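Local structure of Trypsin/factor XIIA inhibitor (Zea mays, 1BEA) at residues E39-R42 with R43-E47; I51-Y54 with C55-T58. The protein inhibits mammalian trypsin and, specifically, activated Hageman factor (factor XIIa), as a monomeric, disulfide-rich member of the cereal trypsin/alpha-amylase inhibitor family. All coordinates share one frame; numbering follows the deposited sequence.

Interaction 1. Residues E39-R42 with R43-E47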
loop_
_atom_site.group_PDB
_atom_site.type_symbol
_atom_site.label_atom_id
_atom_site.label_comp_id
_atom_site.label_asym_id
_atom_site.label_seq_id
_atom_site.Cartn_x
_atom_site.Cartn_y
_atom_site.Cartn_z
ATOM N N GLU A 39 -3.223 -6.473 -14.854
ATOM C CA GLU A 39 -4.257 -7.028 -13.974
ATOM C C GLU A 39 -3.885 -6.857 -12.503
ATOM O O GLU A 39 -4.742 -6.639 -11.632
ATOM C CB GLU A 39 -4.450 -8.510 -14.316
ATOM C CG GLU A 39 -5.597 -9.189 -13.594
ATOM C CD GLU A 39 -6.833 -8.338 -13.589
ATOM O OE1 GLU A 39 -7.147 -7.782 -14.667
ATOM O OE2 GLU A 39 -7.471 -8.225 -12.513
ATOM N N LEU A 40 -2.586 -6.935 -12.240
ATOM C CA LEU A 40 -2.055 -6.761 -10.892
ATOM C C LEU A 40 -2.202 -5.290 -10.448
ATOM O O LEU A 40 -2.527 -5.013 -9.286
ATOM C CB LEU A 40 -0.566 -7.193 -10.870
ATOM C CG LEU A 40 -0.165 -8.548 -10.262
ATOM C CD1 LEU A 40 1.154 -9.118 -10.894
ATOM C CD2 LEU A 40 -0.006 -8.317 -8.779
ATOM N N LYS A 41 -1.980 -4.359 -11.378
ATOM C CA LYS A 41 -2.068 -2.937 -11.062
ATOM C C LYS A 41 -3.497 -2.547 -10.799
ATOM O O LYS A 41 -3.821 -1.927 -9.802
ATOM C CB LYS A 41 -1.521 -2.096 -12.215
ATOM C CG LYS A 41 -1.565 -0.590 -11.963
ATOM C CD LYS A 41 -1.288 0.188 -13.233
ATOM C CE LYS A 41 -0.003 1.025 -13.117
ATOM N NZ LYS A 41 0.551 1.543 -14.435
ATOM N N ARG A 42 -4.358 -2.924 -11.721
ATOM C CA ARG A 42 -5.759 -2.644 -11.608
ATOM C C ARG A 42 -6.290 -3.001 -10.224
ATOM O O ARG A 42 -6.869 -2.164 -9.537
ATOM C CB ARG A 42 -6.506 -3.466 -12.645
ATOM C CG ARG A 42 -7.843 -2.894 -13.056
ATOM C CD ARG A 42 -8.440 -3.677 -14.203
ATOM N NE ARG A 42 -8.874 -4.981 -13.725
ATOM C CZ ARG A 42 -10.093 -5.245 -13.257
ATOM N NH1 ARG A 42 -11.022 -4.284 -13.201
ATOM N NH2 ARG A 42 -10.374 -6.474 -12.823
ATOM N N ARG A 43 -6.092 -4.254 -9.826
ATOM C CA ARG A 43 -6.597 -4.754 -8.551
ATOM C C ARG A 43 -6.065 -4.008 -7.333
ATOM O O ARG A 43 -6.770 -3.840 -6.338
ATOM C CB ARG A 43 -6.352 -6.272 -8.479
ATOM C CG ARG A 43 -7.101 -7.044 -9.584
ATOM C CD ARG A 43 -6.985 -8.548 -9.441
ATOM N NE ARG A 43 -6.763 -8.947 -8.051
ATOM C CZ ARG A 43 -7.742 -9.190 -7.174
ATOM N NH1 ARG A 43 -9.012 -9.073 -7.555
ATOM N NH2 ARG A 43 -7.454 -9.540 -5.914
ATOM N N CYS A 44 -4.826 -3.552 -7.401
ATOM C CA CYS A 44 -4.265 -2.764 -6.318
ATOM C C CYS A 44 -4.950 -1.362 -6.340
ATOM O O CYS A 44 -5.413 -0.837 -5.328
ATOM C CB CYS A 44 -2.768 -2.632 -6.566
ATOM S SG CYS A 44 -1.992 -1.235 -5.707
ATOM N N CYS A 45 -5.013 -0.776 -7.529
ATOM C CA CYS A 45 -5.612 0.543 -7.717
ATOM C C CYS A 45 -7.023 0.491 -7.230
ATOM O O CYS A 45 -7.441 1.309 -6.450
ATOM C CB CYS A 45 -5.593 0.938 -9.187
ATOM S SG CYS A 45 -3.898 1.341 -9.762
ATOM N N ARG A 46 -7.764 -0.489 -7.699
ATOM C CA ARG A 46 -9.140 -0.645 -7.263
ATOM C C ARG A 46 -9.234 -0.642 -5.745
ATOM O O ARG A 46 -10.125 -0.004 -5.187
ATOM C CB ARG A 46 -9.689 -1.947 -7.816
ATOM C CG ARG A 46 -11.181 -1.974 -7.985
ATOM C CD ARG A 46 -11.813 -2.404 -6.681
ATOM N NE ARG A 46 -12.471 -3.699 -6.792
ATOM C CZ ARG A 46 -12.268 -4.718 -5.959
ATOM N NH1 ARG A 46 -11.416 -4.603 -4.937
ATOM N NH2 ARG A 46 -12.925 -5.860 -6.148
ATOM N N GLU A 47 -8.327 -1.343 -5.063
ATOM C CA GLU A 47 -8.360 -1.404 -3.600
ATOM C C GLU A 47 -8.046 -0.064 -2.910
ATOM O O GLU A 47 -8.624 0.277 -1.860
ATOM C CB GLU A 47 -7.360 -2.459 -3.099
ATOM C CG GLU A 47 -7.951 -3.824 -3.049
ATOM C CD GLU A 47 -6.905 -4.922 -2.934
ATOM O OE1 GLU A 47 -5.731 -4.624 -2.610
ATOM O OE2 GLU A 47 -7.274 -6.090 -3.167
#
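E39 and R43, one helical turn apart, meet by the carboxylate of the one and the aliphatic chain of the other: OE2 of E39 lies 3.1 Å from CD of R43 and also close to CG. The charged ends stay further apart, OE2 of E39 being 4.6 Å from NE of R43, too far for a salt bridge. The carboxylate is engaged on another side by R42. E39 starts with CG anti to the backbone N (chi1 -174°) and then folds back at chi2, which brings its carboxylate to the edge of the R42 guanidinium, with CD in that plane. NE and NH2 of R42 point to OE1 and OE2 respectively in two weak hydrogen bonds, and the NH2 of R42 to OE2 of E39 pair, 3.4 Å long, is a salt bridge.

On another flank, SG of C45 turns back along the helix, beside its own N and anti to the carbonyl carbon, and reaches CG of K41 at 3.7 Å. The same two residues are also joined by the backbone bond from C45 N to K41 O (2.8 Å). R43 N to E39 O and R46 N to R42 O follow the same i to i+4 pattern, whereas C44 N to L40 O is weak. C44 and C45 form disulfides with C20 and C104 respectively, a Cys-Cys pair on helix 37-49 as in the cysteine pattern of the alpha-helical, disulfide-linked cereal trypsin/alpha-amylase inhibitors.

Interaction 2. Residues I51-Y54 with C55-T58; sequences IPAY and CRCT
R56 folds back from the first turn of helix 56-65 over the segment I51-A53 that leads into it, and C55 stands just before that turn: the lead-in to helix 56-65 in the disulfide-rich cereal inhibitor fold. The R56 chain runs extended from CG to NE, and this reach carries NE to I51 O, a 2.7 Å hydrogen bond with an N-H...O angle of only 134°; the oxygen lies 28° out of the guanidinium plane. One face of that group rests on A53, whose CA is 3.4 Å above the plane and offset toward the rim, while CB of A53 approaches NH1. Further bonds from NH1 to A107 O and from NH2 to A49 O tie the guanidinium to other backbone carbonyls. A methionine in place of R56 would probably leave the carbonyl oxygens of I51, A49 and A107 without the guanidinium N-H groups that now bind them.

C55 is the other centre. Its CB meets CG2 of I51 at 3.8 Å, and C55 N donates to P52 O at 2.9 Å. SG, turned beside the backbone N (chi1 -64°) and disulfide-bonded to C6, makes an oblique sulfur-aromatic contact with the Y54 ring. R56 N also donates to A53 O, and one water links A53 O to C57 N. A second water donates to Y54 O at 2.8 Å and lies 2.6 Å from OG1 of T58.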
loop_
_atom_site.group_PDB
_atom_site.type_symbol
_atom_site.label_atom_id
_atom_site.label_comp_id
_atom_site.label_asym_id
_atom_site.label_seq_id
_atom_site.Cartn_x
_atom_site.Cartn_y
_atom_site.Cartn_z
ATOM N N ILE A 51 -10.784 3.115 -0.632
ATOM C CA ILE A 51 -10.462 3.780 0.596
ATOM C C ILE A 51 -10.738 5.279 0.373
ATOM O O ILE A 51 -10.447 5.834 -0.690
ATOM C CB ILE A 51 -8.992 3.545 0.956
ATOM C CG1 ILE A 51 -8.824 2.124 1.541
ATOM C CG2 ILE A 51 -8.547 4.570 1.926
ATOM C CD1 ILE A 51 -7.393 1.654 1.667
ATOM N N PRO A 52 -11.385 5.926 1.348
ATOM C CA PRO A 52 -11.706 7.361 1.262
ATOM C C PRO A 52 -10.464 8.137 0.957
ATOM O O PRO A 52 -9.427 7.856 1.509
ATOM C CB PRO A 52 -12.251 7.713 2.643
ATOM C CG PRO A 52 -12.364 6.403 3.414
ATOM C CD PRO A 52 -11.941 5.275 2.549
ATOM N N ALA A 53 -10.577 9.102 0.059
ATOM C CA ALA A 53 -9.448 9.909 -0.357
ATOM C C ALA A 53 -8.600 10.395 0.787
ATOM O O ALA A 53 -7.380 10.316 0.722
ATOM C CB ALA A 53 -9.933 11.087 -1.174
ATOM N N TYR A 54 -9.224 10.889 1.851
ATOM C CA TYR A 54 -8.440 11.400 2.999
ATOM C C TYR A 54 -7.534 10.382 3.710
ATOM O O TYR A 54 -6.554 10.771 4.356
ATOM C CB TYR A 54 -9.336 12.094 4.048
ATOM C CG TYR A 54 -10.560 11.318 4.482
ATOM C CD1 TYR A 54 -11.735 11.329 3.709
ATOM C CD2 TYR A 54 -10.553 10.576 5.673
ATOM C CE1 TYR A 54 -12.879 10.611 4.106
ATOM C CE2 TYR A 54 -11.699 9.839 6.097
ATOM C CZ TYR A 54 -12.860 9.864 5.307
ATOM O OH TYR A 54 -13.989 9.146 5.705
ATOM N N CYS A 55 -7.861 9.096 3.591
ATOM C CA CYS A 55 -7.077 8.022 4.214
ATOM C C CYS A 55 -6.138 7.292 3.256
ATOM O O CYS A 55 -5.430 6.395 3.698
ATOM C CB CYS A 55 -7.993 6.941 4.800
ATOM S SG CYS A 55 -9.072 7.462 6.164
ATOM N N ARG A 56 -6.098 7.669 1.978
ATOM C CA ARG A 56 -5.280 6.934 1.036
ATOM C C ARG A 56 -3.797 6.888 1.360
ATOM O O ARG A 56 -3.187 5.815 1.320
ATOM C CB ARG A 56 -5.575 7.416 -0.377
ATOM C CG ARG A 56 -6.809 6.721 -0.930
ATOM C CD ARG A 56 -7.431 7.440 -2.094
ATOM N NE ARG A 56 -8.800 7.001 -2.423
ATOM C CZ ARG A 56 -9.592 7.649 -3.275
ATOM N NH1 ARG A 56 -9.150 8.741 -3.859
ATOM N NH2 ARG A 56 -10.817 7.227 -3.535
ATOM N N CYS A 57 -3.201 8.005 1.741
ATOM C CA CYS A 57 -1.763 7.996 2.066
ATOM C C CYS A 57 -1.466 7.171 3.325
ATOM O O CYS A 57 -0.426 6.524 3.460
ATOM C CB CYS A 57 -1.244 9.427 2.265
ATOM S SG CYS A 57 -1.239 10.519 0.798
ATOM N N THR A 58 -2.380 7.229 4.265
ATOM C CA THR A 58 -2.213 6.479 5.479
ATOM C C THR A 58 -2.257 4.983 5.153
ATOM O O THR A 58 -1.452 4.205 5.648
ATOM C CB THR A 58 -3.318 6.878 6.442
ATOM O OG1 THR A 58 -3.190 8.278 6.718
ATOM C CG2 THR A 58 -3.213 6.134 7.759
HETATM O O HOH W 1 -4.478 10.947 1.919
HETATM O O HOH W 2 -3.983 9.761 4.782
#

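In the fold
The two contacts show how a small protein without strands can be organised by short helices and disulfides. Interaction 1 lies within helix 37-49; interaction 2 follows in series along the chain, spanning the end of the connecting loop and the start of helix 56-65. Their centres are about 16 Å apart, each about 11 Å from the centre of the chain, and they do not touch. Between them they hold four half-cystines, C44, C45, C55 and C57, whose partners C20, C104, C6 and C115 come from widely separated parts of the sequence. Interaction 1 also lies near the protease-cleaved R34-L35 bond, with E39 beside L35, whereas interaction 2 is away from that site.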